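Local coordinates for cation efflux system protein CusF (Escherichia coli, PDB 3E6Z), which carries copper in the periplasm, binding one ion per polypeptide, as part of an efflux system that confers resistance to copper and silver, at residues V7-G12 with A61-Q66. The protein carries 1 engineered substitution. Residues are numbered along the deposited sequence; the frame is centred on the assembly and turned at random. Where two conformers were deposited one is given.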
ATOM      1  N   VAL A   7      -1.475  -9.954   6.046  1.00 11.99           N
ATOM      2  CA  VAL A   7      -0.630  -8.905   5.460  1.00 11.73           C
ATOM      3  C   VAL A   7      -0.707  -9.153   3.945  1.00 11.90           C
ATOM      4  O   VAL A   7      -0.403 -10.272   3.482  1.00 13.74           O
ATOM      5  CB  VAL A   7       0.797  -8.955   5.974  1.00 12.48           C
ATOM      6  CG1 VAL A   7       1.707  -7.901   5.257  1.00 13.29           C
ATOM      7  CG2 VAL A   7       0.833  -8.618   7.503  1.00 12.91           C
ATOM      8  N   ILE A   8      -1.102  -8.117   3.159  1.00 10.47           N
ATOM      9  CA  ILE A   8      -1.139  -8.155   1.687  1.00 11.21           C
ATOM     10  C   ILE A   8       0.075  -7.437   1.175  1.00 10.69           C
ATOM     11  O   ILE A   8       0.354  -6.323   1.570  1.00 11.06           O
ATOM     12  CB  ILE A   8      -2.401  -7.548   1.169  1.00 11.84           C
ATOM     13  CG1 ILE A   8      -3.655  -8.254   1.732  1.00 13.23           C
ATOM     14  CG2 ILE A   8      -2.433  -7.628  -0.348  1.00 12.18           C
ATOM     15  CD1 ILE A   8      -4.925  -7.596   1.476  1.00 14.56           C
ATOM     16  N   SER A   9       0.852  -8.141   0.320  1.00 10.68           N
ATOM     17  CA  SER A   9       2.017  -7.510  -0.318  0.50 10.96           C
ATOM     18  C   SER A   9       1.673  -7.099  -1.735  1.00 10.61           C
ATOM     19  O   SER A   9       0.897  -7.723  -2.419  1.00 12.51           O
ATOM     20  CB  SER A   9       3.222  -8.417  -0.450  0.50 11.76           C
ATOM     21  OG  SER A   9       3.628  -9.031   0.724  0.50 12.56           O
ATOM     22  N   ALA A  10       2.211  -5.952  -2.131  1.00 10.23           N
ATOM     23  CA  ALA A  10       1.934  -5.428  -3.454  1.00 10.44           C
ATOM     24  C   ALA A  10       3.053  -4.562  -3.928  1.00 10.72           C
ATOM     25  O   ALA A  10       3.952  -4.187  -3.229  1.00 11.02           O
ATOM     26  CB  ALA A  10       0.684  -4.663  -3.437  1.00 11.65           C
ATOM     27  N   THR A  11       2.991  -4.280  -5.240  1.00 10.84           N
ATOM     28  CA  THR A  11       3.838  -3.252  -5.846  1.00 11.01           C
ATOM     29  C   THR A  11       2.978  -2.256  -6.579  1.00 10.67           C
ATOM     30  O   THR A  11       1.804  -2.498  -6.834  1.00 11.55           O
ATOM     31  CB  THR A  11       4.894  -3.935  -6.837  1.00 12.26           C
ATOM     32  OG1 THR A  11       4.201  -4.684  -7.864  1.00 13.21           O
ATOM     33  CG2 THR A  11       5.873  -4.881  -6.168  1.00 13.27           C
ATOM     34  N   GLY A  12       3.555  -1.079  -6.870  1.00 10.65           N
ATOM     35  CA  GLY A  12       2.770  -0.079  -7.607  1.00 11.21           C
ATOM     36  C   GLY A  12       3.589   1.193  -7.832  1.00 10.68           C
ATOM     37  O   GLY A  12       4.780   1.156  -7.627  1.00 11.94           O
ATOM     38  N   ALA A  61       7.374  -1.108  -3.384  1.00 10.61           N
ATOM     39  CA  ALA A  61       6.926  -2.401  -2.808  1.00 10.75           C
ATOM     40  C   ALA A  61       6.386  -2.054  -1.396  1.00  9.99           C
ATOM     41  O   ALA A  61       6.989  -1.319  -0.655  1.00 11.21           O
ATOM     42  CB  ALA A  61       8.147  -3.321  -2.670  1.00 11.32           C
ATOM     43  N   PHE A  62       5.199  -2.614  -1.078  1.00  9.62           N
ATOM     44  CA  PHE A  62       4.597  -2.228   0.155  1.00  9.19           C
ATOM     45  C   PHE A  62       3.752  -3.379   0.610  1.00  9.21           C
ATOM     46  O   PHE A  62       3.372  -4.286  -0.090  1.00  9.91           O
ATOM     47  CB  PHE A  62       3.789  -0.886   0.035  1.00  9.82           C
ATOM     48  CG  PHE A  62       2.677  -0.957  -0.953  1.00  9.57           C
ATOM     49  CD1 PHE A  62       2.890  -0.845  -2.380  1.00 10.29           C
ATOM     50  CD2 PHE A  62       1.307  -1.086  -0.513  1.00 10.19           C
ATOM     51  CE1 PHE A  62       1.832  -0.907  -3.233  1.00 10.58           C
ATOM     52  CE2 PHE A  62       0.282  -1.078  -1.377  1.00 10.17           C
ATOM     53  CZ  PHE A  62       0.488  -0.967  -2.773  1.00 10.64           C
ATOM     54  N   ASN A  63       3.479  -3.285   1.927  1.00  9.19           N
ATOM     55  CA  ASN A  63       2.685  -4.358   2.599  1.00  9.56           C
ATOM     56  C   ASN A  63       1.639  -3.610   3.424  1.00  9.57           C
ATOM     57  O   ASN A  63       1.918  -2.577   4.016  1.00  9.70           O
ATOM     58  CB  ASN A  63       3.540  -5.206   3.557  1.00 10.06           C
ATOM     59  CG  ASN A  63       4.463  -6.075   2.750  1.00 11.78           C
ATOM     60  OD1 ASN A  63       4.035  -7.087   2.190  1.00 13.55           O
ATOM     61  ND2 ASN A  63       5.681  -5.573   2.470  1.00 12.62           N
ATOM     62  N   PHE A  64       0.396  -4.146   3.448  1.00  8.97           N
ATOM     63  CA  PHE A  64      -0.663  -3.442   4.210  1.00  8.57           C
ATOM     64  C   PHE A  64      -1.621  -4.498   4.763  1.00  8.78           C
ATOM     65  O   PHE A  64      -1.664  -5.654   4.400  1.00  9.39           O
ATOM     66  CB  PHE A  64      -1.409  -2.444   3.243  1.00  9.58           C
ATOM     67  CG  PHE A  64      -2.135  -3.110   2.086  1.00  9.46           C
ATOM     68  CD1 PHE A  64      -1.416  -3.419   0.899  1.00 10.56           C
ATOM     69  CD2 PHE A  64      -3.482  -3.454   2.126  1.00 10.67           C
ATOM     70  CE1 PHE A  64      -2.057  -3.952  -0.206  1.00 11.23           C
ATOM     71  CE2 PHE A  64      -4.086  -4.016   1.020  1.00 11.74           C
ATOM     72  CZ  PHE A  64      -3.375  -4.241  -0.122  1.00 11.80           C
ATOM     73  N   VAL A  65      -2.396  -3.975   5.747  1.00  8.47           N
ATOM     74  CA  VAL A  65      -3.443  -4.778   6.381  1.00  9.11           C
ATOM     75  C   VAL A  65      -4.780  -4.038   6.203  1.00  9.31           C
ATOM     76  O   VAL A  65      -4.870  -2.815   6.346  1.00 10.97           O
ATOM     77  CB  VAL A  65      -3.144  -5.072   7.882  1.00 10.20           C
ATOM     78  CG1 VAL A  65      -1.863  -5.870   7.931  1.00 11.55           C
ATOM     79  CG2 VAL A  65      -3.040  -4.014   8.580  1.00 11.47           C
ATOM     80  N   GLN A  66      -5.805  -4.810   5.907  1.00  9.33           N
ATOM     81  CA  GLN A  66      -7.163  -4.149   5.755  0.75  9.69           C
ATOM     82  C   GLN A  66      -7.816  -4.094   7.110  1.00 10.15           C
ATOM     83  O   GLN A  66      -7.780  -5.077   7.925  1.00 11.51           O
ATOM     84  CB  GLN A  66      -8.037  -4.958   4.780  0.75 11.30           C
ATOM     85  CG  GLN A  66      -9.196  -4.174   4.231  0.75 11.81           C
ATOM     86  CD  GLN A  66      -8.738  -2.993   3.348  0.75 12.06           C
ATOM     87  OE1 GLN A  66      -7.647  -2.985   2.732  0.75 11.44           O
ATOM     88  NE2 GLN A  66      -9.665  -2.007   3.223  0.75 11.94           N
TER
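The rings of Phe-62 and Phe-64 each lean across to a partner on the neighbouring strand and offer it one face. Over the Phe-64 ring sits Ile-8, its CB 3.9 Å from the ring centroid in a CH-pi contact, while its CG2 comes to 3.5 Å from CZ of Phe-64. Ala-10 plays the same part for Phe-62, its CB 4.1 Å from that ring's centroid; the same methyl also meets the edge of Phe-64, and the backbone N of Gly-12 lies at the edge of Phe-62. Both rings owe this reach to a first torsion (60° and 63°) that sets CG between backbone N and carbonyl carbon. Phe-43 meets both rings edge-to-face.

Beneath this apolar face, paired backbone hydrogen bonds join Ile-8 to Phe-64 and Ala-10 to Phe-62, two hydrogen-bonded pairs of an antiparallel sheet. On the opposite face, in the conformer given, Ser-9 OG lies 2.5 Å from Asn-63 OD1, a hydrogen bond so short that its exact length is doubtful; Asn-63 ND2 is hydrogen-bonded to Asp-75 on strand 70-78. Beside it, Val-7 CG1 packs 3.7 Å from Asn-63 CB.

The pair illustrates how strands 8-18 and 59-67 join in the small beta-barrel of the OB fold: the two phenylalanines turn into its buried interior, covered by Ile-8 and Ala-10, with the Phe-64 side chain about 6 Å from the copper ion bound by His-28, Met-39 and Met-41.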